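Hydrogenase maturation factor (Thermoanaerobacter tengcongensis, PDB 3VTH) probably transfers the carbamoyl group of carbamoyl phosphate, at the expense of ATP, to the C-terminal cysteine of HypE during [NiFe]-hydrogenase maturation. Local coordinates at residues Ile41-Ser46 with Gly97-Gly102; Lys125-Arg130 with Val184-Cys189; Arg257-Val262 with Val306-Ala311; Glu633-Glu638 with Ser667-Lys672. One frame throughout, in Å; residues are numbered along the deposited sequence.

Contact 1: Ile41-Ser46 with Gly97-Gly102; sequences IVYNNS and GSKEDG
N44 to S46 run beside S98 to E100 in nearly the same direction, the two segments 22° apart, with CA of N45 4.7 Å from CA of K99. K99 N donates a hydrogen bond to N44 O at 3.0 Å, lying in the plane of that carbonyl. S98 CA adds a CA-H...O contact to the same oxygen. The main side-chain pair is Y43 and K99, which cross at about a right angle. The lysine chain passes the far end of the ring, CD at 3.7 Å from CZ of Y43. A bend at its last torsion (chi4 53°) then turns NZ back over the ring face. The result is a cation-pi contact, K99 NZ 4.1 Å from the centroid of the Y43 ring. Outside the segments, the Y43 ring stacks on Y50. An alanine at Y43 would probably leave the K99 ammonium without its aromatic face and Y50 without its stacking partner. Further on, S46 OG accepts from D101 N at 3.0 Å and also bonds G103 N. E100 OE2 takes G102 N at 2.7 Å, while its OE1 forms a salt bridge with R451. One water joins N44 N to S98 OG, which also bonds D152. The loop after edge strand 93-95 runs on beside the end of strand 39-45 in the acylphosphatase-like domain, where N44, a predicted active-site residue, lies next to R26 and a bound phosphate ion.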
loop_
_atom_site.group_PDB
_atom_site.type_symbol
_atom_site.label_atom_id
_atom_site.label_comp_id
_atom_site.label_asym_id
_atom_site.label_seq_id
_atom_site.Cartn_x
_atom_site.Cartn_y
_atom_site.Cartn_z
ATOM N N ILE A 41 35.606 15.722 -3.363
ATOM C CA ILE A 41 34.619 15.860 -2.301
ATOM C C ILE A 41 33.330 15.130 -2.663
ATOM O O ILE A 41 33.023 14.909 -3.849
ATOM C CB ILE A 41 34.320 17.371 -1.966
ATOM C CG1 ILE A 41 33.797 18.121 -3.208
ATOM C CG2 ILE A 41 35.581 18.058 -1.395
ATOM C CD1 ILE A 41 33.115 19.440 -2.923
ATOM N N VAL A 42 32.587 14.739 -1.637
ATOM C CA VAL A 42 31.224 14.238 -1.808
ATOM C C VAL A 42 30.354 14.840 -0.705
ATOM O O VAL A 42 30.816 15.038 0.427
ATOM C CB VAL A 42 31.150 12.684 -1.818
ATOM C CG1 VAL A 42 31.645 12.073 -0.496
ATOM C CG2 VAL A 42 29.710 12.178 -2.135
ATOM N N TYR A 43 29.102 15.145 -1.041
ATOM C CA TYR A 43 28.143 15.630 -0.065
ATOM C C TYR A 43 26.713 15.427 -0.551
ATOM O O TYR A 43 26.462 15.335 -1.755
ATOM C CB TYR A 43 28.389 17.112 0.300
ATOM C CG TYR A 43 28.303 18.113 -0.846
ATOM C CD1 TYR A 43 29.451 18.525 -1.524
ATOM C CD2 TYR A 43 27.081 18.670 -1.224
ATOM C CE1 TYR A 43 29.380 19.470 -2.566
ATOM C CE2 TYR A 43 26.993 19.600 -2.277
ATOM C CZ TYR A 43 28.153 19.991 -2.934
ATOM O OH TYR A 43 28.079 20.894 -3.952
ATOM N N ASN A 44 25.795 15.355 0.404
ATOM C CA ASN A 44 24.373 15.358 0.122
ATOM C C ASN A 44 23.926 16.768 -0.175
ATOM O O ASN A 44 24.252 17.695 0.568
ATOM C CB ASN A 44 23.594 14.839 1.334
ATOM C CG ASN A 44 23.563 13.328 1.405
ATOM O OD1 ASN A 44 22.924 12.758 2.286
ATOM N ND2 ASN A 44 24.262 12.666 0.470
ATOM N N ASN A 45 23.194 16.960 -1.265
ATOM C CA ASN A 45 22.620 18.281 -1.510
ATOM C C ASN A 45 21.107 18.142 -1.581
ATOM O O ASN A 45 20.594 17.069 -1.308
ATOM C CB ASN A 45 23.256 18.991 -2.718
ATOM C CG ASN A 45 22.940 18.326 -4.045
ATOM O OD1 ASN A 45 22.113 17.414 -4.128
ATOM N ND2 ASN A 45 23.587 18.802 -5.102
ATOM N N SER A 46 20.383 19.206 -1.911
ATOM C CA SER A 46 18.944 19.105 -1.831
ATOM C C SER A 46 18.325 18.318 -2.999
ATOM O O SER A 46 17.142 18.039 -2.978
ATOM C CB SER A 46 18.275 20.469 -1.593
ATOM O OG SER A 46 18.730 21.450 -2.511
ATOM N N GLY A 97 30.207 18.813 4.397
ATOM C CA GLY A 97 28.882 19.197 4.895
ATOM C C GLY A 97 27.838 19.254 3.792
ATOM O O GLY A 97 28.161 19.555 2.647
ATOM N N SER A 98 26.586 18.945 4.141
ATOM C CA SER A 98 25.485 18.972 3.178
ATOM C C SER A 98 25.133 20.404 2.749
ATOM O O SER A 98 25.328 21.344 3.508
ATOM C CB SER A 98 24.254 18.297 3.771
ATOM O OG SER A 98 24.505 16.920 3.972
ATOM N N LYS A 99 24.602 20.559 1.537
ATOM C CA LYS A 99 24.227 21.890 1.038
ATOM C C LYS A 99 22.756 21.928 0.606
ATOM O O LYS A 99 22.281 21.024 -0.081
ATOM C CB LYS A 99 25.139 22.319 -0.121
ATOM C CG LYS A 99 26.632 22.315 0.217
ATOM C CD LYS A 99 27.470 22.969 -0.899
ATOM C CE LYS A 99 28.857 23.396 -0.410
ATOM N NZ LYS A 99 29.627 22.299 0.250
ATOM N N GLU A 100 22.053 22.974 1.032
ATOM C CA GLU A 100 20.670 23.223 0.628
ATOM C C GLU A 100 20.671 24.249 -0.513
ATOM O O GLU A 100 20.966 25.420 -0.289
ATOM C CB GLU A 100 19.838 23.710 1.833
ATOM C CG GLU A 100 18.486 24.362 1.492
ATOM C CD GLU A 100 17.522 23.400 0.818
ATOM O OE1 GLU A 100 17.054 22.455 1.484
ATOM O OE2 GLU A 100 17.235 23.599 -0.378
ATOM N N ASP A 101 20.397 23.799 -1.723
ATOM C CA ASP A 101 20.464 24.578 -2.950
ATOM C C ASP A 101 19.092 24.630 -3.615
ATOM O O ASP A 101 18.986 24.799 -4.787
ATOM C CB ASP A 101 21.452 23.898 -3.894
ATOM C CG ASP A 101 21.899 24.772 -5.065
ATOM O OD1 ASP A 101 21.762 25.982 -5.022
ATOM O OD2 ASP A 101 22.424 24.220 -6.033
ATOM N N GLY A 102 18.045 24.456 -2.846
ATOM C CA GLY A 102 16.702 24.495 -3.375
ATOM C C GLY A 102 16.125 23.411 -4.282
ATOM O O GLY A 102 15.073 23.605 -4.823
HETATM O O HOH W 1 27.035 15.834 3.118
#

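Contact 2: Lys125-Arg130 with Val184-Cys189; sequences KDRRYR and VACFDC. With ZN (zinc ion), chain D.
A185 O is gripped by two nitrogens of R128, NE at 3.0 Å and NH2 at 3.3 Å. The guanidinium meets it side-on, with the oxygen close to the guanidinium plane. Both donors approach from the same face of the carbonyl plane. NE is tilted modestly from that plane, and NH2 stands well above it. The R128 chain is extended from CG to NE, which carries NE across to A185 O. NH2 also forms a salt bridge with E170. An alanine at R128 would probably leave A185 O without these two donors and E170 without this salt bridge. Behind R128, an Asx turn fixes the loop, with R128 N bonded to D126 OD2 at 2.8 Å. R127 NH1 donates a weak hydrogen bond to C186 SG at 3.3 Å. That sulfur is 2.3 Å from the zinc ion, as is C189 SG, and C164 and C167 complete the Cys4 site. The nearby positive charge may stabilise the thiolate. F187 turns its ring edge to the loop, CE2 at 3.2 Å from Y129 O. A water links R127 O to F187 N. A loop of the first HypF finger, following helix 115-121, thus docks on the zinc loop of the second. The latter loop leads into strand 193-196, and helix 165-171 flanks both arginines through K166, C167 and E170.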
loop_
_atom_site.group_PDB
_atom_site.type_symbol
_atom_site.label_atom_id
_atom_site.label_comp_id
_atom_site.label_asym_id
_atom_site.label_seq_id
_atom_site.Cartn_x
_atom_site.Cartn_y
_atom_site.Cartn_z
ATOM N N LYS A 125 29.256 -11.400 22.181
ATOM C CA LYS A 125 30.532 -10.708 22.338
ATOM C C LYS A 125 30.496 -9.278 21.793
ATOM O O LYS A 125 31.373 -8.469 22.102
ATOM C CB LYS A 125 31.664 -11.510 21.685
ATOM C CG LYS A 125 31.946 -12.865 22.354
ATOM C CD LYS A 125 33.104 -13.589 21.678
ATOM C CE LYS A 125 33.391 -14.930 22.353
ATOM N NZ LYS A 125 34.751 -15.452 21.997
ATOM N N ASP A 126 29.474 -8.968 20.992
ATOM C CA ASP A 126 29.344 -7.648 20.369
ATOM C C ASP A 126 28.824 -6.631 21.385
ATOM O O ASP A 126 27.965 -6.949 22.202
ATOM C CB ASP A 126 28.392 -7.727 19.165
ATOM C CG ASP A 126 28.541 -6.544 18.210
ATOM O OD1 ASP A 126 29.118 -6.746 17.118
ATOM O OD2 ASP A 126 28.086 -5.421 18.536
ATOM N N ARG A 127 29.309 -5.398 21.335
ATOM C CA ARG A 127 28.781 -4.402 22.273
ATOM C C ARG A 127 27.326 -3.986 21.989
ATOM O O ARG A 127 26.674 -3.385 22.851
ATOM C CB ARG A 127 29.703 -3.190 22.400
ATOM C CG ARG A 127 29.672 -2.220 21.263
ATOM C CD ARG A 127 30.661 -1.082 21.538
ATOM N NE ARG A 127 30.492 -0.026 20.552
ATOM C CZ ARG A 127 29.804 1.097 20.748
ATOM N NH1 ARG A 127 29.229 1.361 21.922
ATOM N NH2 ARG A 127 29.697 1.970 19.760
ATOM N N ARG A 128 26.819 -4.322 20.800
ATOM C CA ARG A 128 25.403 -4.100 20.489
ATOM C C ARG A 128 24.540 -5.355 20.637
ATOM O O ARG A 128 23.413 -5.380 20.150
ATOM C CB ARG A 128 25.223 -3.486 19.095
ATOM C CG ARG A 128 25.769 -2.072 18.984
ATOM C CD ARG A 128 25.563 -1.508 17.575
ATOM N NE ARG A 128 25.970 -0.106 17.466
ATOM C CZ ARG A 128 27.209 0.314 17.212
ATOM N NH1 ARG A 128 28.197 -0.553 17.043
ATOM N NH2 ARG A 128 27.453 1.618 17.122
ATOM N N TYR A 129 25.068 -6.380 21.306
ATOM C CA TYR A 129 24.291 -7.572 21.666
ATOM C C TYR A 129 22.979 -7.167 22.318
ATOM O O TYR A 129 22.977 -6.459 23.325
ATOM C CB TYR A 129 25.097 -8.457 22.619
ATOM C CG TYR A 129 24.415 -9.735 23.081
ATOM C CD1 TYR A 129 23.907 -10.663 22.161
ATOM C CD2 TYR A 129 24.317 -10.033 24.439
ATOM C CE1 TYR A 129 23.298 -11.851 22.590
ATOM C CE2 TYR A 129 23.717 -11.224 24.881
ATOM C CZ TYR A 129 23.200 -12.117 23.945
ATOM O OH TYR A 129 22.612 -13.287 24.372
ATOM N N ARG A 130 21.870 -7.584 21.706
ATOM C CA ARG A 130 20.517 -7.328 22.227
ATOM C C ARG A 130 20.150 -5.833 22.285
ATOM O O ARG A 130 19.176 -5.457 22.926
ATOM C CB ARG A 130 20.305 -8.017 23.597
ATOM C CG ARG A 130 20.515 -9.537 23.584
ATOM C CD ARG A 130 20.300 -10.172 24.991
ATOM N NE ARG A 130 19.017 -9.750 25.557
ATOM C CZ ARG A 130 17.839 -10.278 25.229
ATOM N NH1 ARG A 130 17.766 -11.276 24.352
ATOM N NH2 ARG A 130 16.725 -9.807 25.780
ATOM N N VAL A 184 24.019 6.026 13.553
ATOM C CA VAL A 184 24.816 5.221 14.502
ATOM C C VAL A 184 24.561 5.576 15.988
ATOM O O VAL A 184 24.614 6.748 16.395
ATOM C CB VAL A 184 26.344 5.277 14.179
ATOM C CG1 VAL A 184 26.898 6.691 14.340
ATOM C CG2 VAL A 184 27.129 4.294 15.056
ATOM N N ALA A 185 24.280 4.551 16.783
ATOM C CA ALA A 185 24.040 4.714 18.215
ATOM C C ALA A 185 24.241 3.374 18.891
ATOM O O ALA A 185 24.431 2.358 18.205
ATOM C CB ALA A 185 22.611 5.233 18.466
ATOM N N CYS A 186 24.167 3.367 20.225
ATOM C CA CYS A 186 24.410 2.160 21.014
ATOM C C CYS A 186 23.638 2.231 22.328
ATOM O O CYS A 186 22.859 3.162 22.536
ATOM C CB CYS A 186 25.913 2.006 21.286
ATOM S SG CYS A 186 26.596 3.192 22.505
ATOM N N PHE A 187 23.851 1.257 23.211
ATOM C CA PHE A 187 23.212 1.265 24.542
ATOM C C PHE A 187 23.428 2.586 25.288
ATOM O O PHE A 187 22.523 3.087 25.961
ATOM C CB PHE A 187 23.725 0.105 25.417
ATOM C CG PHE A 187 22.983 -1.192 25.210
ATOM C CD1 PHE A 187 21.646 -1.312 25.586
ATOM C CD2 PHE A 187 23.618 -2.291 24.638
ATOM C CE1 PHE A 187 20.953 -2.511 25.400
ATOM C CE2 PHE A 187 22.923 -3.497 24.443
ATOM C CZ PHE A 187 21.602 -3.605 24.833
ATOM N N ASP A 188 24.637 3.135 25.161
ATOM C CA ASP A 188 25.062 4.301 25.942
ATOM C C ASP A 188 24.520 5.636 25.416
ATOM O O ASP A 188 24.333 6.581 26.181
ATOM C CB ASP A 188 26.595 4.367 25.973
ATOM C CG ASP A 188 27.233 3.140 26.642
ATOM O OD1 ASP A 188 28.347 2.753 26.236
ATOM O OD2 ASP A 188 26.610 2.550 27.551
ATOM N N CYS A 189 24.301 5.734 24.108
ATOM C CA CYS A 189 23.953 7.031 23.525
ATOM C C CYS A 189 22.634 6.992 22.755
ATOM O O CYS A 189 22.151 8.026 22.280
ATOM C CB CYS A 189 25.095 7.544 22.629
ATOM S SG CYS A 189 25.337 6.608 21.072
HETATM ZN ZN ZN D . 27.077 5.109 21.316
HETATM O O HOH W 2 26.246 -0.675 23.207
#

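Contact 3: Arg257-Val262 with Val306-Ala311; sequences RDVEEV and VMLPYA
V262 and V306 meet tip to tip, CG2 of V262 lying 3.6 Å from CG1 of V306. The same V262 methyl touches L308 CD2 at 4.0 Å, the two side chains crossing at about a right angle. L308 splits its branches. CD2 rests on the backbone at the helix start, 3.7 Å from D258 C, while CD1 reaches V259 CG2 at 4.1 Å. P309 sets its CD 3.5 Å from R257 O. The contact thus lays the first turn of helix 259-265 on the end of strand 303-307 in the YrdC-like (telomere recombination family) domain. L286 of strand 283-287 touches both V262 and V306, and L277 of helix 270-277 touches V259 and L308. The helix start is fixed by polar bonds. D258 is its N-cap, and its OD1 accepts from E261 N at 2.9 Å. E261 OE1 in turn accepts from R257 N at 2.9 Å. The R257 guanidinium bonds the carbonyl oxygens of M318 and I321.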
loop_
_atom_site.group_PDB
_atom_site.type_symbol
_atom_site.label_atom_id
_atom_site.label_comp_id
_atom_site.label_asym_id
_atom_site.label_seq_id
_atom_site.Cartn_x
_atom_site.Cartn_y
_atom_site.Cartn_z
ATOM N N ARG A 257 7.861 -15.914 13.246
ATOM C CA ARG A 257 9.293 -15.744 13.475
ATOM C C ARG A 257 10.138 -15.873 12.210
ATOM O O ARG A 257 11.119 -15.150 12.058
ATOM C CB ARG A 257 9.786 -16.686 14.588
ATOM C CG ARG A 257 9.762 -18.154 14.235
ATOM C CD ARG A 257 9.618 -19.052 15.468
ATOM N NE ARG A 257 10.733 -18.918 16.406
ATOM C CZ ARG A 257 10.646 -18.329 17.602
ATOM N NH1 ARG A 257 9.489 -17.819 18.029
ATOM N NH2 ARG A 257 11.721 -18.261 18.377
ATOM N N ASP A 258 9.750 -16.772 11.303
ATOM C CA ASP A 258 10.521 -17.027 10.073
ATOM C C ASP A 258 9.683 -17.774 9.043
ATOM O O ASP A 258 8.543 -18.177 9.335
ATOM C CB ASP A 258 11.826 -17.804 10.371
ATOM C CG ASP A 258 11.585 -19.117 11.111
ATOM O OD1 ASP A 258 10.504 -19.732 10.958
ATOM O OD2 ASP A 258 12.490 -19.542 11.848
ATOM N N VAL A 259 10.252 -17.985 7.854
ATOM C CA VAL A 259 9.522 -18.623 6.756
ATOM C C VAL A 259 9.109 -20.051 7.117
ATOM O O VAL A 259 8.020 -20.490 6.752
ATOM C CB VAL A 259 10.304 -18.582 5.408
ATOM C CG1 VAL A 259 9.524 -19.314 4.311
ATOM C CG2 VAL A 259 10.535 -17.124 4.975
ATOM N N GLU A 260 9.969 -20.757 7.850
ATOM C CA GLU A 260 9.643 -22.103 8.323
ATOM C C GLU A 260 8.331 -22.119 9.128
ATOM O O GLU A 260 7.483 -22.982 8.906
ATOM C CB GLU A 260 10.790 -22.725 9.134
ATOM C CG GLU A 260 10.607 -24.238 9.339
ATOM C CD GLU A 260 11.611 -24.886 10.293
ATOM O OE1 GLU A 260 12.223 -24.194 11.136
ATOM O OE2 GLU A 260 11.771 -26.120 10.212
ATOM N N GLU A 261 8.172 -21.177 10.059
ATOM C CA GLU A 261 6.939 -21.079 10.828
ATOM C C GLU A 261 5.738 -20.779 9.912
ATOM O O GLU A 261 4.695 -21.409 10.032
ATOM C CB GLU A 261 7.058 -20.046 11.959
ATOM C CG GLU A 261 5.791 -19.955 12.806
ATOM C CD GLU A 261 5.970 -19.311 14.170
ATOM O OE1 GLU A 261 6.385 -18.134 14.270
ATOM O OE2 GLU A 261 5.656 -19.996 15.164
ATOM N N VAL A 262 5.899 -19.839 8.986
ATOM C CA VAL A 262 4.809 -19.474 8.075
ATOM C C VAL A 262 4.308 -20.692 7.291
ATOM O O VAL A 262 3.099 -20.882 7.142
ATOM C CB VAL A 262 5.218 -18.328 7.114
ATOM C CG1 VAL A 262 4.056 -17.932 6.202
ATOM C CG2 VAL A 262 5.673 -17.119 7.900
ATOM N N VAL A 306 0.332 -12.390 6.760
ATOM C CA VAL A 306 1.496 -12.740 7.581
ATOM C C VAL A 306 2.673 -11.825 7.307
ATOM O O VAL A 306 2.951 -11.502 6.165
ATOM C CB VAL A 306 1.929 -14.219 7.365
ATOM C CG1 VAL A 306 3.060 -14.607 8.323
ATOM C CG2 VAL A 306 0.746 -15.149 7.597
ATOM N N MET A 307 3.357 -11.415 8.369
ATOM C CA MET A 307 4.594 -10.668 8.257
ATOM C C MET A 307 5.691 -11.325 9.095
ATOM O O MET A 307 5.426 -12.098 10.043
ATOM C CB MET A 307 4.384 -9.220 8.725
ATOM C CG MET A 307 4.167 -9.097 10.253
ATOM S SD MET A 307 3.533 -7.490 10.789
ATOM C CE MET A 307 4.343 -6.425 9.601
ATOM N N LEU A 308 6.925 -10.999 8.751
ATOM C CA LEU A 308 8.080 -11.454 9.512
ATOM C C LEU A 308 8.549 -10.292 10.390
ATOM O O LEU A 308 8.083 -9.175 10.211
ATOM C CB LEU A 308 9.185 -11.907 8.543
ATOM C CG LEU A 308 8.841 -13.113 7.657
ATOM C CD1 LEU A 308 10.008 -13.491 6.738
ATOM C CD2 LEU A 308 8.428 -14.324 8.503
ATOM N N PRO A 309 9.467 -10.547 11.341
ATOM C CA PRO A 309 10.018 -9.468 12.167
ATOM C C PRO A 309 10.640 -8.369 11.295
ATOM O O PRO A 309 11.248 -8.687 10.250
ATOM C CB PRO A 309 11.125 -10.173 12.957
ATOM C CG PRO A 309 10.667 -11.580 13.083
ATOM C CD PRO A 309 9.999 -11.867 11.739
ATOM N N TYR A 310 10.484 -7.104 11.695
ATOM C CA TYR A 310 11.055 -5.998 10.919
ATOM C C TYR A 310 11.903 -5.013 11.720
ATOM O O TYR A 310 12.621 -4.186 11.137
ATOM C CB TYR A 310 9.986 -5.260 10.082
ATOM C CG TYR A 310 8.869 -4.589 10.851
ATOM C CD1 TYR A 310 7.663 -5.269 11.094
ATOM C CD2 TYR A 310 9.001 -3.271 11.325
ATOM C CE1 TYR A 310 6.622 -4.662 11.797
ATOM C CE2 TYR A 310 7.958 -2.645 12.037
ATOM C CZ TYR A 310 6.770 -3.348 12.254
ATOM O OH TYR A 310 5.731 -2.769 12.950
ATOM N N ALA A 311 11.836 -5.105 13.044
ATOM C CA ALA A 311 12.644 -4.251 13.904
ATOM C C ALA A 311 13.383 -5.148 14.896
ATOM O O ALA A 311 12.947 -6.279 15.142
ATOM C CB ALA A 311 11.773 -3.236 14.623
#

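Contact 4: Glu633-Glu638 with Ser667-Lys672; sequences EYYEYE and SYISAK
K672 lays its side chain over one face of the Y635 ring, the two crossing at about a right angle. The pair joins a loop to helix 666-692 within the Kae1-like part of the protein, which belongs to the actin-like ATPase clan. A bend at chi3 (78°) brings CE back over the ring, 3.9 Å from the centroid of Y635, in a CH-pi contact. Closer to the helix, K672 CB lies 3.3 Å from Y635 CE2. The polar ends share one partner, since K672 NZ forms a salt bridge with D659 and Y635 OH a hydrogen bond with the same carboxylate. D659 on helix 649-662 therefore holds both groups in place. At its tip, the tyrosine meets I669, with CG2 of I669 3.6 Å from Y635 OH. The I669 carbonyl oxygen lies at the ring edge, near its plane. E633 and Y668 cross obliquely, with carboxylate and ring planes 17° apart. The touch is between the aliphatic stem and the hydroxyl, E633 CG at 3.5 Å from Y668 OH. CB of E633 also packs against K672 CG, at 3.9 Å. T676 ties the two backbones, its OG1 pairing with both K672 O and Y635 N. N675 ND2 bonds E633 O, and K672 CA sits 3.4 Å from that oxygen in a nearly straight CA-H...O contact.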
loop_
_atom_site.group_PDB
_atom_site.type_symbol
_atom_site.label_atom_id
_atom_site.label_comp_id
_atom_site.label_asym_id
_atom_site.label_seq_id
_atom_site.Cartn_x
_atom_site.Cartn_y
_atom_site.Cartn_z
ATOM N N GLU A 633 -17.403 -24.668 -14.985
ATOM C CA GLU A 633 -18.797 -24.405 -15.325
ATOM C C GLU A 633 -19.174 -22.943 -15.073
ATOM O O GLU A 633 -18.519 -22.243 -14.297
ATOM C CB GLU A 633 -19.748 -25.350 -14.582
ATOM C CG GLU A 633 -19.521 -26.846 -14.874
ATOM C CD GLU A 633 -19.534 -27.181 -16.361
ATOM O OE1 GLU A 633 -18.535 -27.758 -16.842
ATOM O OE2 GLU A 633 -20.532 -26.873 -17.052
ATOM N N TYR A 634 -20.235 -22.492 -15.736
ATOM C CA TYR A 634 -20.639 -21.089 -15.644
ATOM C C TYR A 634 -22.099 -20.906 -16.023
ATOM O O TYR A 634 -22.770 -21.842 -16.473
ATOM C CB TYR A 634 -19.728 -20.209 -16.512
ATOM C CG TYR A 634 -19.903 -20.435 -17.988
ATOM C CD1 TYR A 634 -20.818 -19.674 -18.712
ATOM C CD2 TYR A 634 -19.172 -21.411 -18.666
ATOM C CE1 TYR A 634 -21.009 -19.868 -20.069
ATOM C CE2 TYR A 634 -19.357 -21.615 -20.039
ATOM C CZ TYR A 634 -20.278 -20.829 -20.725
ATOM O OH TYR A 634 -20.495 -20.986 -22.074
ATOM N N TYR A 635 -22.585 -19.690 -15.838
ATOM C CA TYR A 635 -23.975 -19.382 -16.096
ATOM C C TYR A 635 -24.125 -18.678 -17.446
ATOM O O TYR A 635 -23.205 -18.008 -17.906
ATOM C CB TYR A 635 -24.521 -18.492 -14.968
ATOM C CG TYR A 635 -24.590 -19.204 -13.638
ATOM C CD1 TYR A 635 -25.491 -20.254 -13.443
ATOM C CD2 TYR A 635 -23.751 -18.848 -12.579
ATOM C CE1 TYR A 635 -25.574 -20.911 -12.242
ATOM C CE2 TYR A 635 -23.821 -19.513 -11.358
ATOM C CZ TYR A 635 -24.741 -20.546 -11.203
ATOM O OH TYR A 635 -24.842 -21.233 -10.018
ATOM N N GLU A 636 -25.284 -18.845 -18.065
ATOM C CA GLU A 636 -25.625 -18.134 -19.285
ATOM C C GLU A 636 -25.828 -16.630 -19.026
ATOM O O GLU A 636 -26.364 -16.227 -17.987
ATOM C CB GLU A 636 -26.889 -18.743 -19.891
ATOM C CG GLU A 636 -27.276 -18.172 -21.246
ATOM C CD GLU A 636 -28.782 -18.166 -21.482
ATOM O OE1 GLU A 636 -29.215 -18.619 -22.562
ATOM O OE2 GLU A 636 -29.534 -17.697 -20.595
ATOM N N TYR A 637 -25.379 -15.816 -19.975
ATOM C CA TYR A 637 -25.621 -14.375 -19.957
ATOM C C TYR A 637 -26.010 -13.898 -21.348
ATOM O O TYR A 637 -25.823 -14.599 -22.345
ATOM C CB TYR A 637 -24.389 -13.598 -19.479
ATOM C CG TYR A 637 -23.145 -13.972 -20.237
ATOM C CD1 TYR A 637 -22.769 -13.296 -21.404
ATOM C CD2 TYR A 637 -22.351 -15.022 -19.793
ATOM C CE1 TYR A 637 -21.630 -13.677 -22.104
ATOM C CE2 TYR A 637 -21.226 -15.391 -20.462
ATOM C CZ TYR A 637 -20.870 -14.726 -21.608
ATOM O OH TYR A 637 -19.738 -15.140 -22.232
ATOM N N GLU A 638 -26.528 -12.679 -21.393
ATOM C CA GLU A 638 -27.039 -12.082 -22.607
ATOM C C GLU A 638 -26.469 -10.672 -22.643
ATOM O O GLU A 638 -26.448 -9.991 -21.616
ATOM C CB GLU A 638 -28.571 -12.071 -22.528
ATOM C CG GLU A 638 -29.285 -11.203 -23.547
ATOM C CD GLU A 638 -30.797 -11.349 -23.476
ATOM O OE1 GLU A 638 -31.326 -12.326 -24.054
ATOM O OE2 GLU A 638 -31.454 -10.486 -22.850
ATOM N N SER A 667 -19.896 -23.508 -2.679
ATOM C CA SER A 667 -18.573 -23.497 -3.306
ATOM C C SER A 667 -18.659 -23.606 -4.826
ATOM O O SER A 667 -17.971 -22.888 -5.548
ATOM C CB SER A 667 -17.705 -24.646 -2.758
ATOM O OG SER A 667 -18.295 -25.904 -3.075
ATOM N N TYR A 668 -19.510 -24.514 -5.289
ATOM C CA TYR A 668 -19.746 -24.741 -6.709
ATOM C C TYR A 668 -20.468 -23.568 -7.364
ATOM O O TYR A 668 -20.088 -23.131 -8.441
ATOM C CB TYR A 668 -20.534 -26.048 -6.877
ATOM C CG TYR A 668 -20.838 -26.443 -8.301
ATOM C CD1 TYR A 668 -19.826 -26.879 -9.158
ATOM C CD2 TYR A 668 -22.142 -26.410 -8.781
ATOM C CE1 TYR A 668 -20.104 -27.266 -10.460
ATOM C CE2 TYR A 668 -22.433 -26.802 -10.079
ATOM C CZ TYR A 668 -21.409 -27.230 -10.918
ATOM O OH TYR A 668 -21.701 -27.616 -12.217
ATOM N N ILE A 669 -21.496 -23.043 -6.707
ATOM C CA ILE A 669 -22.218 -21.868 -7.208
ATOM C C ILE A 669 -21.289 -20.649 -7.318
ATOM O O ILE A 669 -21.335 -19.888 -8.281
ATOM C CB ILE A 669 -23.418 -21.543 -6.300
ATOM C CG1 ILE A 669 -24.467 -22.664 -6.390
ATOM C CG2 ILE A 669 -24.027 -20.191 -6.668
ATOM C CD1 ILE A 669 -25.593 -22.533 -5.386
ATOM N N SER A 670 -20.439 -20.469 -6.323
ATOM C CA SER A 670 -19.507 -19.342 -6.339
ATOM C C SER A 670 -18.551 -19.458 -7.522
ATOM O O SER A 670 -18.302 -18.476 -8.225
ATOM C CB SER A 670 -18.713 -19.292 -5.033
ATOM O OG SER A 670 -17.829 -18.180 -5.062
ATOM N N ALA A 671 -18.011 -20.660 -7.732
ATOM C CA ALA A 671 -17.107 -20.896 -8.850
ATOM C C ALA A 671 -17.797 -20.564 -10.182
ATOM O O ALA A 671 -17.228 -19.875 -11.023
ATOM C CB ALA A 671 -16.583 -22.338 -8.832
ATOM N N LYS A 672 -19.028 -21.045 -10.348
ATOM C CA LYS A 672 -19.815 -20.786 -11.564
ATOM C C LYS A 672 -20.063 -19.289 -11.759
ATOM O O LYS A 672 -20.027 -18.772 -12.889
ATOM C CB LYS A 672 -21.154 -21.525 -11.492
ATOM C CG LYS A 672 -21.081 -23.059 -11.675
ATOM C CD LYS A 672 -22.487 -23.695 -11.639
ATOM C CE LYS A 672 -23.249 -23.503 -12.947
ATOM N NZ LYS A 672 -24.552 -24.228 -12.912
#

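The four contacts follow one another along the chain, share no helix or strand, and do not touch. Contact 3 is the most enclosed, with none of its touching residues exposed. It has no hydrogen bond across the interface and is mostly apolar there. Contacts 1, 2 and 4 lie nearer the surface and include exposed residues. Contacts 1 and 2 have hydrogen bonds across the segments. Contact 4 has none and sends its polar ends to outside partners. Contacts 1 and 4 both set a lysine on a tyrosine face, but by the ammonium in the first and by a methylene in the second. Contact 2 pairs arginines with a zinc-binding loop. Contacts 2 and 3 are about 24 Å apart between centres, contacts 1 and 4 about 62 Å.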